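Local structure of murein peptide amidase A (Escherichia coli O157:H7, 5HXD) at residues Met1-Arg5 with Arg64-Leu70; Leu59-Leu63 with His74-Cys78; Asn91-Val95 with Ser134-Thr138; Trp106-Val112 with Val124-Asp130; Asp158-Glu164 with Ile207-Pro213. The protein probably hydrolyses, with the help of zinc, the gamma-D-glutamyl-diaminopimelate amide bond of murein tripeptide during peptidoglycan degradation. One frame throughout, in Å; residues are numbered along the deposited sequence.

From the N terminus, contact 1 folds the leading residues back onto the end of helix 53-65 and closes a loop of nearly sixty residues. Contact 2 crosses it, since Leu59-Leu63 lies inside that loop and His74-Cys78 beyond it; it ties the same helix to strand 74-76. Contact 3 joins the loop at Asn91-Val95 to the start of helix 136-148, and contact 4, the hairpin 110-114/122-127, is nested within it; the two touch where Gly94 O probably accepts a hydrogen bond from Leu127 N. Contact 5 follows in series, pairing strands 162-164 and 206-210 beside the zinc, in the same sheet that contact 2 reaches at strand 74-76.

Contact 1. Residues Met1-Arg5 with Arg64-Leu70; sequences MTVTR and RTLTPSL
Thr4 and Leu66 form a single isolated beta bridge, CA to CA 4.5 Å, in which Arg5 N donates to Thr65 O (2.7 Å) and Thr67 N to Val3 O, so the N-terminal residues run along the chain leaving helix 53-65. Thr67 adds a side-chain bond beside its backbone one: OG1, set beside its own N by a chi1 of -48°, donates to Thr2 O at 2.6 Å and approaches from above the plane of that carbonyl. Two consecutive carbonyls of the N-terminal segment are thus held by one residue. At the other end Arg5 grips Arg64 O side-on, through NE (2.8 Å) and NH2 (2.7 Å). The oxygen lies within a few degrees of the guanidinium plane, and the bend at chi3 (-63°) brings the group round to it. This pair of hydrogen bonds fixes the rotation of the guanidinium, and NH2 also donates to Ala12 O. The Arg64 side chain itself leads away, to Arg10 O and Ser60 OG. Between these polar ends Thr4 and Thr65 lie side by side, pointing the same way, with Thr4 CB 3.7 Å from Thr65 CG2. Val3 CG1 also approaches the CD1 methyls of Leu66 and Leu70, both beyond 4 Å. Across the dimer interface, Leu88 and Trp115 of the second subunit pack on Arg64 and Thr65. Far from the zinc site, this is structural packing of an N-terminal arm, fastened through backbone carbonyls to the C-terminal end of a helix and the turn that follows.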
# COMPACT_ATOMS: atom_id res chain seq x y z
N MET A 1 -13.78 23.41 -18.00
CA MET A 1 -14.88 22.70 -18.67
C MET A 1 -14.54 21.21 -18.93
O MET A 1 -15.34 20.49 -19.54
CB MET A 1 -15.24 23.41 -19.99
CG MET A 1 -15.21 24.96 -19.92
SD MET A 1 -15.93 25.62 -18.38
CE MET A 1 -16.77 27.11 -18.92
N THR A 2 -13.38 20.76 -18.44
CA THR A 2 -12.82 19.42 -18.70
C THR A 2 -13.34 18.32 -17.77
O THR A 2 -13.61 18.56 -16.59
CB THR A 2 -11.26 19.43 -18.60
OG1 THR A 2 -10.72 20.54 -19.31
CG2 THR A 2 -10.65 18.15 -19.16
N VAL A 3 -13.47 17.10 -18.29
CA VAL A 3 -13.85 15.94 -17.48
C VAL A 3 -12.75 15.56 -16.45
O VAL A 3 -13.05 14.97 -15.41
CB VAL A 3 -14.16 14.69 -18.39
CG1 VAL A 3 -15.04 13.67 -17.66
CG2 VAL A 3 -14.81 15.12 -19.71
N THR A 4 -11.49 15.90 -16.74
CA THR A 4 -10.36 15.55 -15.88
C THR A 4 -9.39 16.71 -15.60
O THR A 4 -9.07 17.48 -16.51
CB THR A 4 -9.52 14.40 -16.48
OG1 THR A 4 -8.66 14.92 -17.51
CG2 THR A 4 -10.41 13.30 -17.04
N ARG A 5 -8.91 16.81 -14.37
CA ARG A 5 -7.80 17.70 -14.03
C ARG A 5 -6.58 17.40 -14.92
O ARG A 5 -6.33 16.25 -15.28
CB ARG A 5 -7.41 17.54 -12.55
CG ARG A 5 -8.45 17.99 -11.55
CD ARG A 5 -7.79 18.36 -10.21
NE ARG A 5 -7.14 17.22 -9.57
CZ ARG A 5 -6.39 17.29 -8.46
NH1 ARG A 5 -6.18 18.45 -7.85
NH2 ARG A 5 -5.86 16.19 -7.97
N ARG A 64 -8.06 11.92 -7.75
CA ARG A 64 -7.15 13.03 -8.03
C ARG A 64 -7.21 13.47 -9.50
O ARG A 64 -6.60 14.47 -9.88
CB ARG A 64 -5.69 12.65 -7.66
CG ARG A 64 -5.37 12.74 -6.15
CD ARG A 64 -3.91 12.39 -5.80
NE ARG A 64 -3.61 10.97 -5.99
CZ ARG A 64 -2.76 10.49 -6.90
NH1 ARG A 64 -2.11 11.31 -7.70
NH2 ARG A 64 -2.58 9.18 -7.00
N THR A 65 -7.95 12.72 -10.32
CA THR A 65 -8.04 12.96 -11.77
C THR A 65 -9.35 13.63 -12.16
O THR A 65 -9.35 14.76 -12.67
CB THR A 65 -7.93 11.66 -12.57
OG1 THR A 65 -6.59 11.16 -12.46
CG2 THR A 65 -8.26 11.88 -14.04
N LEU A 66 -10.46 12.92 -11.95
CA LEU A 66 -11.80 13.41 -12.23
C LEU A 66 -11.99 14.82 -11.67
O LEU A 66 -11.46 15.15 -10.61
CB LEU A 66 -12.85 12.45 -11.66
CG LEU A 66 -14.33 12.88 -11.82
CD1 LEU A 66 -14.69 13.09 -13.30
CD2 LEU A 66 -15.30 11.92 -11.13
N THR A 67 -12.72 15.67 -12.40
CA THR A 67 -12.91 17.04 -11.97
C THR A 67 -13.86 17.01 -10.78
O THR A 67 -14.89 16.35 -10.84
CB THR A 67 -13.45 17.93 -13.09
OG1 THR A 67 -12.67 17.70 -14.28
CG2 THR A 67 -13.38 19.40 -12.71
N PRO A 68 -13.48 17.68 -9.68
CA PRO A 68 -14.16 17.55 -8.38
C PRO A 68 -15.67 17.76 -8.42
O PRO A 68 -16.39 16.95 -7.82
CB PRO A 68 -13.48 18.62 -7.52
CG PRO A 68 -12.13 18.71 -8.06
CD PRO A 68 -12.23 18.45 -9.55
N SER A 69 -16.13 18.81 -9.11
CA SER A 69 -17.57 19.13 -9.19
C SER A 69 -18.44 17.93 -9.55
O SER A 69 -19.57 17.81 -9.06
CB SER A 69 -17.82 20.24 -10.23
OG SER A 69 -16.77 21.20 -10.26
N LEU A 70 -17.91 17.05 -10.40
CA LEU A 70 -18.64 15.91 -10.96
C LEU A 70 -18.74 14.66 -10.05
O LEU A 70 -19.32 13.65 -10.46
CB LEU A 70 -18.01 15.49 -12.29
CG LEU A 70 -17.72 16.52 -13.39
CD1 LEU A 70 -16.72 15.97 -14.43
CD2 LEU A 70 -19.01 16.98 -14.06

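Contact 2. Residues Leu59-Leu63 with His74-Cys78; sequences LSCAL and HVVLC
Leu59 lays its branched end against Leu77, CG lying 3.5 Å from Leu77 CD2, while its own CD2 reaches on to Val75 CG1 at 3.8 Å. The two leucines cross obliquely, whereas Leu59 and Val75 meet tip to tip. One turn further along the helix Leu63 repeats the approach: with CG anti to its backbone N (chi1 -179°), it extends CD2 to the same Val75 CG1, 3.9 Å away. That methyl therefore sits between the ends of two leucines spaced four residues apart. Leu77 reaches across and spreads both its methyls near Ser60, with CD1 3.8 Å from Ser60 CB and CD2 over the helix backbone. The hydroxyl of Ser60 is engaged elsewhere, with Leu86 O of the second subunit and Arg64 NE. Met227 of helix 224-230 and Ile44 of strand 43-45 also pack against Leu59, burying the layer further. Helix 59-63 and strand 74-76 run at 141° to each other with their axes 10.1 Å apart, the helix-on-sheet packing of the beta-alpha-beta unit made of strand 43-45, helix 53-65 and strand 74-76.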
# COMPACT_ATOMS: atom_id res chain seq x y z
N LEU A 59 -7.99 4.10 -7.14
CA LEU A 59 -9.02 4.99 -6.60
C LEU A 59 -8.45 6.35 -6.19
O LEU A 59 -9.12 7.36 -6.37
CB LEU A 59 -9.72 4.34 -5.40
CG LEU A 59 -10.88 5.13 -4.80
CD1 LEU A 59 -11.92 5.43 -5.86
CD2 LEU A 59 -11.48 4.36 -3.63
N SER A 60 -7.24 6.37 -5.65
CA SER A 60 -6.57 7.62 -5.29
C SER A 60 -6.23 8.43 -6.54
O SER A 60 -6.19 9.66 -6.49
CB SER A 60 -5.28 7.35 -4.49
OG SER A 60 -4.63 8.56 -4.13
N CYS A 61 -5.98 7.73 -7.64
CA CYS A 61 -5.66 8.37 -8.92
C CYS A 61 -6.92 8.92 -9.54
O CYS A 61 -6.94 10.04 -10.04
CB CYS A 61 -4.99 7.39 -9.88
SG CYS A 61 -3.22 7.11 -9.55
N ALA A 62 -7.98 8.12 -9.48
CA ALA A 62 -9.26 8.54 -10.00
C ALA A 62 -9.78 9.74 -9.24
O ALA A 62 -10.26 10.68 -9.84
CB ALA A 62 -10.24 7.41 -9.94
N LEU A 63 -9.66 9.70 -7.92
CA LEU A 63 -10.10 10.80 -7.07
C LEU A 63 -9.32 12.08 -7.36
O LEU A 63 -9.85 13.18 -7.25
CB LEU A 63 -9.99 10.41 -5.60
CG LEU A 63 -10.40 11.37 -4.49
CD1 LEU A 63 -11.82 11.80 -4.64
CD2 LEU A 63 -10.23 10.68 -3.17
N HIS A 74 -19.23 9.27 -2.06
CA HIS A 74 -18.23 9.36 -1.01
C HIS A 74 -17.08 8.35 -1.19
O HIS A 74 -17.29 7.27 -1.75
CB HIS A 74 -18.86 9.11 0.37
CG HIS A 74 -20.03 9.99 0.67
ND1 HIS A 74 -19.93 11.36 0.77
CD2 HIS A 74 -21.33 9.69 0.92
CE1 HIS A 74 -21.11 11.87 1.06
NE2 HIS A 74 -21.98 10.88 1.15
N VAL A 75 -15.90 8.69 -0.69
CA VAL A 75 -14.71 7.87 -0.92
C VAL A 75 -13.86 7.66 0.33
O VAL A 75 -13.51 8.61 1.03
CB VAL A 75 -13.81 8.48 -2.02
CG1 VAL A 75 -12.48 7.73 -2.14
CG2 VAL A 75 -14.55 8.50 -3.37
N VAL A 76 -13.55 6.39 0.60
CA VAL A 76 -12.52 5.98 1.56
C VAL A 76 -11.40 5.20 0.85
O VAL A 76 -11.60 4.06 0.41
CB VAL A 76 -13.12 5.09 2.68
CG1 VAL A 76 -12.02 4.47 3.55
CG2 VAL A 76 -14.14 5.87 3.49
N LEU A 77 -10.23 5.80 0.73
CA LEU A 77 -9.11 5.15 0.03
C LEU A 77 -8.55 3.96 0.80
O LEU A 77 -8.20 2.95 0.20
CB LEU A 77 -7.99 6.15 -0.24
CG LEU A 77 -8.32 7.22 -1.27
CD1 LEU A 77 -7.21 8.23 -1.36
CD2 LEU A 77 -8.53 6.56 -2.59
N CYS A 78 -8.46 4.07 2.12
CA CYS A 78 -7.82 3.02 2.89
C CYS A 78 -8.51 2.76 4.23
O CYS A 78 -8.38 3.52 5.19
CB CYS A 78 -6.34 3.37 3.09
SG CYS A 78 -5.31 2.00 3.59

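Contact 3. Residues Asn91-Val95 with Ser134-Thr138; sequences NANGV and SEPET
The amide of Asn91 is set at 66° to the carboxylate of Glu135 and at 60° to that of Glu137, and its ND2 donates to both acids. Each acceptor lies close to the amide plane: Glu135 OE1 at 2.8 Å from Asn91 ND2, through its anti lone pair, and Glu137 OE1 at 3.0 Å from the same nitrogen, met from above the plane of its carboxylate. Asn93, its amide turned 69° from the same Glu135 group, donates from ND2 to the syn lone pair of Glu135 OE1. One carboxylate oxygen thus takes two amide donors on its two lone pairs. What aims the Asn91 amide is an Asx turn: OD1 accepts from Asn93 N (2.9 Å) inside the type I beta turn from Asn91 to Gly94. Glu135, the N-cap residue of helix 136-148, points its bent side chain back at this turn, and its backbone N is held by Asn100 OD1. Val95 comes from the opposite direction, with CG2 3.6 Å from Glu135 CD and CG1 equally near Glu135 CG. Glu137 is fastened a second time, since its OE2 accepts from Leu24 N and from a water that in turn accepts from Ala92 N; the water oxygen is 2.7 Å from Glu137 OE2 and 2.7 Å from Ala92 N.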
# COMPACT_ATOMS: atom_id res chain seq x y z
N ASN A 91 -5.06 -6.03 10.18
CA ASN A 91 -4.65 -4.80 10.89
C ASN A 91 -3.53 -5.11 11.91
O ASN A 91 -2.98 -6.22 11.92
CB ASN A 91 -5.84 -4.09 11.56
CG ASN A 91 -6.36 -4.78 12.83
OD1 ASN A 91 -5.88 -5.84 13.24
ND2 ASN A 91 -7.35 -4.17 13.47
N ALA A 92 -3.21 -4.15 12.75
CA ALA A 92 -2.03 -4.25 13.59
C ALA A 92 -2.19 -5.31 14.69
O ALA A 92 -1.24 -5.61 15.41
CB ALA A 92 -1.69 -2.89 14.18
N ASN A 93 -3.40 -5.87 14.80
CA ASN A 93 -3.72 -6.92 15.78
C ASN A 93 -3.74 -8.34 15.22
O ASN A 93 -4.16 -9.28 15.89
CB ASN A 93 -5.10 -6.67 16.40
CG ASN A 93 -5.06 -5.72 17.57
OD1 ASN A 93 -4.03 -5.56 18.23
ND2 ASN A 93 -6.19 -5.07 17.84
N GLY A 94 -3.33 -8.51 13.97
CA GLY A 94 -3.47 -9.81 13.32
C GLY A 94 -4.92 -10.20 13.07
O GLY A 94 -5.22 -11.37 12.80
N VAL A 95 -5.82 -9.23 13.15
CA VAL A 95 -7.23 -9.43 12.85
C VAL A 95 -7.53 -9.22 11.36
O VAL A 95 -7.06 -8.24 10.77
CB VAL A 95 -8.12 -8.49 13.68
CG1 VAL A 95 -9.58 -8.64 13.30
CG2 VAL A 95 -7.93 -8.76 15.18
N SER A 134 -14.72 -5.80 17.09
CA SER A 134 -13.69 -5.40 18.06
C SER A 134 -12.79 -4.24 17.58
O SER A 134 -12.45 -3.34 18.36
CB SER A 134 -12.81 -6.60 18.43
OG SER A 134 -11.76 -6.84 17.49
N GLU A 135 -12.39 -4.25 16.31
CA GLU A 135 -11.28 -3.40 15.89
C GLU A 135 -11.67 -1.94 15.61
O GLU A 135 -12.77 -1.67 15.11
CB GLU A 135 -10.60 -4.01 14.65
CG GLU A 135 -10.07 -5.43 14.87
CD GLU A 135 -9.13 -5.53 16.08
OE1 GLU A 135 -7.96 -5.06 16.01
OE2 GLU A 135 -9.58 -6.09 17.11
N PRO A 136 -10.77 -0.99 15.93
CA PRO A 136 -11.07 0.43 15.76
C PRO A 136 -11.36 0.80 14.32
O PRO A 136 -12.31 1.55 14.08
CB PRO A 136 -9.80 1.14 16.28
CG PRO A 136 -8.75 0.12 16.30
CD PRO A 136 -9.41 -1.21 16.45
N GLU A 137 -10.57 0.28 13.37
CA GLU A 137 -10.87 0.45 11.96
C GLU A 137 -12.28 -0.01 11.61
O GLU A 137 -12.94 0.59 10.77
CB GLU A 137 -9.88 -0.33 11.11
CG GLU A 137 -8.45 0.16 11.14
CD GLU A 137 -7.64 -0.44 12.26
OE1 GLU A 137 -8.18 -1.29 13.01
OE2 GLU A 137 -6.47 -0.07 12.40
N THR A 138 -12.76 -1.08 12.25
CA THR A 138 -14.08 -1.62 11.95
C THR A 138 -15.21 -0.75 12.49
O THR A 138 -16.19 -0.43 11.80
CB THR A 138 -14.26 -3.02 12.52
OG1 THR A 138 -13.22 -3.87 12.00
CG2 THR A 138 -15.66 -3.57 12.19
O HOH W 1 -4.34 -1.73 12.91

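Contact 4. Residues Trp106-Val112 with Val124-Asp130; sequences WKEGETV and VVLLTGD
Thr128 is bonded to the 106-112 segment at three points. Its OG1 donates to Lys107 O (2.8 Å), its N to Gly109 O (3.2 Å), and its O accepts from Trp106 NE1 (3.0 Å). With OG1 held between backbone N and carbonyl carbon (chi1 66°), the hydroxyl points at the Lys107 carbonyl. The indole meets Thr128 O edge-on, the oxygen 12° out of the ring plane, and its benzo edge runs on to Gly129 O, 3.3 Å from CZ2. Asn100 ND2 also donates to Thr128 O, and Pro132 packs on the indole. Beyond Gly109 the strands become a regular antiparallel pair: Thr111 and Leu126 exchange two backbone bonds, Thr111 N to Leu126 O at 2.9 Å and Leu126 N to Thr111 O at 2.7 Å. On their face Thr111 CG2 lies against Leu126 CB, and Gly11 of the second subunit packs on Leu126. On the face of Glu110 and Val125, the extended glutamate passes across the valine methyls, and Val112 CG1 touches Val125 CG2 (3.9 Å). The chemistry implies a hairpin whose open end is joined by three hydrogen bonds to Thr128, with one threonine and the tryptophan N-H continuing the pairing where regular strand geometry has stopped.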
# COMPACT_ATOMS: atom_id res chain seq x y z
N TRP A 106 -21.03 -13.39 12.57
CA TRP A 106 -19.68 -13.25 13.13
C TRP A 106 -19.33 -14.43 14.01
O TRP A 106 -20.10 -14.80 14.90
CB TRP A 106 -19.53 -11.95 13.94
CG TRP A 106 -18.11 -11.71 14.46
CD1 TRP A 106 -17.11 -11.02 13.83
CD2 TRP A 106 -17.54 -12.17 15.70
NE1 TRP A 106 -15.96 -11.02 14.58
CE2 TRP A 106 -16.20 -11.73 15.73
CE3 TRP A 106 -18.03 -12.93 16.77
CZ2 TRP A 106 -15.34 -12.01 16.81
CZ3 TRP A 106 -17.17 -13.21 17.84
CH2 TRP A 106 -15.84 -12.75 17.85
N LYS A 107 -18.15 -15.00 13.78
CA LYS A 107 -17.66 -16.12 14.57
C LYS A 107 -16.28 -15.86 15.15
O LYS A 107 -15.37 -15.42 14.46
CB LYS A 107 -17.62 -17.40 13.73
CG LYS A 107 -19.01 -18.03 13.54
CD LYS A 107 -19.71 -18.21 14.88
CE LYS A 107 -20.97 -19.06 14.76
NZ LYS A 107 -21.23 -19.80 16.03
N GLU A 108 -16.15 -16.15 16.44
CA GLU A 108 -14.88 -15.99 17.16
C GLU A 108 -13.82 -16.97 16.68
O GLU A 108 -14.15 -18.00 16.12
CB GLU A 108 -15.10 -16.19 18.67
CG GLU A 108 -13.92 -15.82 19.55
CD GLU A 108 -14.13 -16.19 21.01
OE1 GLU A 108 -15.20 -15.84 21.56
OE2 GLU A 108 -13.23 -16.83 21.61
N GLY A 109 -12.55 -16.66 16.92
CA GLY A 109 -11.47 -17.61 16.70
C GLY A 109 -10.62 -17.27 15.50
O GLY A 109 -10.16 -16.15 15.34
N GLU A 110 -10.45 -18.24 14.61
CA GLU A 110 -9.50 -18.07 13.53
C GLU A 110 -10.13 -18.05 12.14
O GLU A 110 -11.20 -18.62 11.91
CB GLU A 110 -8.43 -19.17 13.61
CG GLU A 110 -7.49 -19.05 14.81
CD GLU A 110 -6.52 -20.22 14.92
OE1 GLU A 110 -6.24 -20.89 13.91
OE2 GLU A 110 -6.04 -20.48 16.05
N THR A 111 -9.45 -17.38 11.22
CA THR A 111 -9.87 -17.36 9.84
C THR A 111 -8.62 -17.61 9.03
O THR A 111 -7.53 -17.32 9.51
CB THR A 111 -10.56 -16.02 9.45
OG1 THR A 111 -10.98 -16.06 8.09
CG2 THR A 111 -9.61 -14.85 9.65
N VAL A 112 -8.76 -18.16 7.83
CA VAL A 112 -7.60 -18.50 6.99
C VAL A 112 -7.74 -17.92 5.58
O VAL A 112 -8.78 -18.06 4.95
CB VAL A 112 -7.39 -20.04 6.89
CG1 VAL A 112 -6.82 -20.61 8.19
CG2 VAL A 112 -8.68 -20.77 6.48
N VAL A 124 -3.13 -19.78 5.82
CA VAL A 124 -2.56 -18.71 6.64
C VAL A 124 -3.57 -18.17 7.66
O VAL A 124 -4.58 -17.57 7.30
CB VAL A 124 -2.08 -17.55 5.79
CG1 VAL A 124 -1.25 -16.61 6.65
CG2 VAL A 124 -1.26 -18.08 4.61
N VAL A 125 -3.25 -18.37 8.94
CA VAL A 125 -4.18 -18.05 10.02
C VAL A 125 -4.21 -16.56 10.38
O VAL A 125 -3.16 -15.90 10.48
CB VAL A 125 -3.84 -18.90 11.29
CG1 VAL A 125 -4.66 -18.44 12.50
CG2 VAL A 125 -4.10 -20.36 11.02
N LEU A 126 -5.42 -16.03 10.55
CA LEU A 126 -5.64 -14.69 11.11
C LEU A 126 -6.68 -14.76 12.22
O LEU A 126 -7.36 -15.76 12.38
CB LEU A 126 -6.07 -13.70 10.03
CG LEU A 126 -5.03 -13.27 8.98
CD1 LEU A 126 -5.58 -12.19 8.06
CD2 LEU A 126 -3.76 -12.80 9.64
N LEU A 127 -6.81 -13.67 12.97
CA LEU A 127 -7.83 -13.57 14.02
C LEU A 127 -9.14 -12.82 13.58
O LEU A 127 -9.11 -11.93 12.71
CB LEU A 127 -7.22 -12.90 15.26
CG LEU A 127 -6.06 -13.56 16.02
CD1 LEU A 127 -5.64 -12.66 17.13
CD2 LEU A 127 -6.48 -14.89 16.60
N THR A 128 -10.28 -13.16 14.17
CA THR A 128 -11.54 -12.50 13.79
C THR A 128 -11.94 -11.38 14.77
O THR A 128 -12.98 -10.74 14.59
CB THR A 128 -12.73 -13.51 13.70
OG1 THR A 128 -13.03 -14.05 15.00
CG2 THR A 128 -12.42 -14.65 12.73
N GLY A 129 -11.10 -11.14 15.78
CA GLY A 129 -11.42 -10.18 16.83
C GLY A 129 -11.85 -10.92 18.08
O GLY A 129 -12.32 -12.05 18.02
N ASP A 130 -11.67 -10.30 19.23
CA ASP A 130 -12.06 -10.98 20.46
C ASP A 130 -13.54 -10.70 20.74
O ASP A 130 -14.12 -11.25 21.67
CB ASP A 130 -11.18 -10.56 21.65
CG ASP A 130 -11.10 -9.06 21.82
OD1 ASP A 130 -12.17 -8.38 21.90
OD2 ASP A 130 -9.97 -8.55 21.90

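Contact 5. Residues Asp158-Glu164 with Ile207-Pro213; sequences DPLACIE and ITAEFPP
The carboxylates of Glu164 and Glu210 are nearly coplanar, 7° apart, with their OE2 atoms 3.5 Å from each other and Glu164 OE2 also beside Glu210 CG. Leu160 runs alongside Glu210, pointing the same way, its CD1 methyl 3.4 Å from Glu210 OE2. The carboxylate of Asp158 is tilted 32° from the Phe211 ring, and its OD1 sits beside Phe211 CB (3.3 Å); the ring itself reaches to Tyr223 and helix 53-65. Strands 162-164 and 207-210, which carry the two glutamates, run antiparallel. Cys162 and Glu210 exchange backbone bonds, Cys162 N to Glu210 O (2.8 Å) and Glu210 N to Cys162 O (2.7 Å), and Glu164 and Thr208 form the next hydrogen-bonded pair. On the face opposite Glu164 and Glu210, Ile163 CD1 packs on Ala209 CB (3.7 Å). Where strand 162-164 begins, Ala161 and Cys162 both face Glu210 in a G1 beta bulge; Ala161, with its positive phi of 54°, gives its N to Phe211 O. Just before the bulge a cis peptide precedes Pro159, whose CB meets Pro213 CG. Glu210 is the predicted proton donor/acceptor of this M14 peptidase and lies about 4 Å from the zinc ion, against His157. The chemistry thus implies a probably catalytic side chain whose backbone is pinned by two strand bonds, and which is flanked by Leu160 and by the coplanar carboxylate of Glu164.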
# COMPACT_ATOMS: atom_id res chain seq x y z
N ASP A 158 -8.40 -7.51 -3.86
CA ASP A 158 -7.48 -8.33 -4.68
C ASP A 158 -7.60 -9.80 -4.32
O ASP A 158 -7.88 -10.12 -3.16
CB ASP A 158 -6.02 -7.96 -4.45
CG ASP A 158 -5.53 -6.91 -5.37
OD1 ASP A 158 -6.30 -6.52 -6.28
OD2 ASP A 158 -4.38 -6.46 -5.17
N PRO A 159 -7.31 -10.71 -5.27
CA PRO A 159 -7.06 -10.50 -6.69
C PRO A 159 -7.96 -11.41 -7.53
O PRO A 159 -7.48 -12.00 -8.50
CB PRO A 159 -5.60 -10.91 -6.82
CG PRO A 159 -5.45 -12.05 -5.74
CD PRO A 159 -6.71 -11.99 -4.86
N LEU A 160 -9.23 -11.51 -7.15
CA LEU A 160 -10.10 -12.55 -7.68
C LEU A 160 -10.76 -12.20 -9.00
O LEU A 160 -11.55 -13.00 -9.52
CB LEU A 160 -11.16 -12.91 -6.64
CG LEU A 160 -10.49 -13.39 -5.36
CD1 LEU A 160 -11.55 -13.80 -4.37
CD2 LEU A 160 -9.51 -14.54 -5.63
N ALA A 161 -10.44 -11.03 -9.54
CA ALA A 161 -10.77 -10.66 -10.92
C ALA A 161 -12.25 -10.80 -11.28
O ALA A 161 -12.60 -11.47 -12.26
CB ALA A 161 -9.91 -11.48 -11.89
N CYS A 162 -13.12 -10.15 -10.51
CA CYS A 162 -14.55 -10.24 -10.76
C CYS A 162 -15.35 -9.23 -9.95
O CYS A 162 -14.84 -8.66 -8.98
CB CYS A 162 -15.04 -11.65 -10.45
SG CYS A 162 -14.85 -12.04 -8.71
N ILE A 163 -16.60 -9.02 -10.36
CA ILE A 163 -17.55 -8.15 -9.67
C ILE A 163 -18.59 -8.99 -8.92
O ILE A 163 -19.39 -9.68 -9.56
CB ILE A 163 -18.28 -7.22 -10.65
CG1 ILE A 163 -17.29 -6.43 -11.49
CG2 ILE A 163 -19.23 -6.29 -9.89
CD1 ILE A 163 -16.42 -5.51 -10.69
N GLU A 164 -18.58 -8.94 -7.59
CA GLU A 164 -19.52 -9.74 -6.81
C GLU A 164 -20.74 -8.95 -6.38
O GLU A 164 -20.71 -8.29 -5.35
CB GLU A 164 -18.84 -10.29 -5.57
CG GLU A 164 -17.63 -11.12 -5.85
CD GLU A 164 -16.86 -11.42 -4.60
OE1 GLU A 164 -17.47 -11.96 -3.65
OE2 GLU A 164 -15.66 -11.11 -4.57
N ILE A 207 -21.32 -4.24 -2.86
CA ILE A 207 -20.77 -4.91 -4.01
C ILE A 207 -19.27 -4.99 -3.80
O ILE A 207 -18.63 -3.96 -3.58
CB ILE A 207 -21.03 -4.13 -5.32
CG1 ILE A 207 -22.48 -4.27 -5.78
CG2 ILE A 207 -20.13 -4.62 -6.44
CD1 ILE A 207 -22.75 -3.53 -7.09
N THR A 208 -18.70 -6.19 -3.84
CA THR A 208 -17.24 -6.24 -3.83
C THR A 208 -16.74 -6.37 -5.27
O THR A 208 -17.13 -7.27 -6.02
CB THR A 208 -16.70 -7.38 -2.94
OG1 THR A 208 -17.26 -8.63 -3.34
CG2 THR A 208 -17.05 -7.12 -1.49
N ALA A 209 -15.90 -5.42 -5.65
CA ALA A 209 -15.24 -5.43 -6.94
C ALA A 209 -13.82 -5.94 -6.78
O ALA A 209 -12.95 -5.20 -6.30
CB ALA A 209 -15.24 -4.04 -7.56
N GLU A 210 -13.56 -7.19 -7.18
CA GLU A 210 -12.20 -7.76 -7.06
C GLU A 210 -11.36 -7.52 -8.30
O GLU A 210 -11.63 -8.07 -9.37
CB GLU A 210 -12.27 -9.26 -6.78
CG GLU A 210 -12.96 -9.62 -5.50
CD GLU A 210 -11.98 -9.98 -4.44
OE1 GLU A 210 -10.79 -9.65 -4.61
OE2 GLU A 210 -12.39 -10.62 -3.44
N PHE A 211 -10.33 -6.69 -8.16
CA PHE A 211 -9.34 -6.51 -9.21
C PHE A 211 -8.71 -7.85 -9.57
O PHE A 211 -8.79 -8.80 -8.80
CB PHE A 211 -8.25 -5.55 -8.77
CG PHE A 211 -8.45 -4.15 -9.23
CD1 PHE A 211 -9.69 -3.70 -9.65
CD2 PHE A 211 -7.38 -3.27 -9.25
CE1 PHE A 211 -9.86 -2.39 -10.08
CE2 PHE A 211 -7.53 -1.96 -9.68
CZ PHE A 211 -8.78 -1.52 -10.10
N PRO A 212 -8.09 -7.93 -10.74
CA PRO A 212 -7.27 -9.11 -11.00
C PRO A 212 -5.88 -8.86 -10.43
O PRO A 212 -5.65 -7.77 -9.91
CB PRO A 212 -7.25 -9.20 -12.52
CG PRO A 212 -7.28 -7.74 -12.94
CD PRO A 212 -8.13 -7.02 -11.90
N PRO A 213 -4.98 -9.86 -10.49
CA PRO A 213 -3.60 -9.51 -10.17
C PRO A 213 -3.10 -8.49 -11.18
O PRO A 213 -3.20 -8.73 -12.39
CB PRO A 213 -2.86 -10.83 -10.29
CG PRO A 213 -3.91 -11.87 -10.07
CD PRO A 213 -5.16 -11.31 -10.70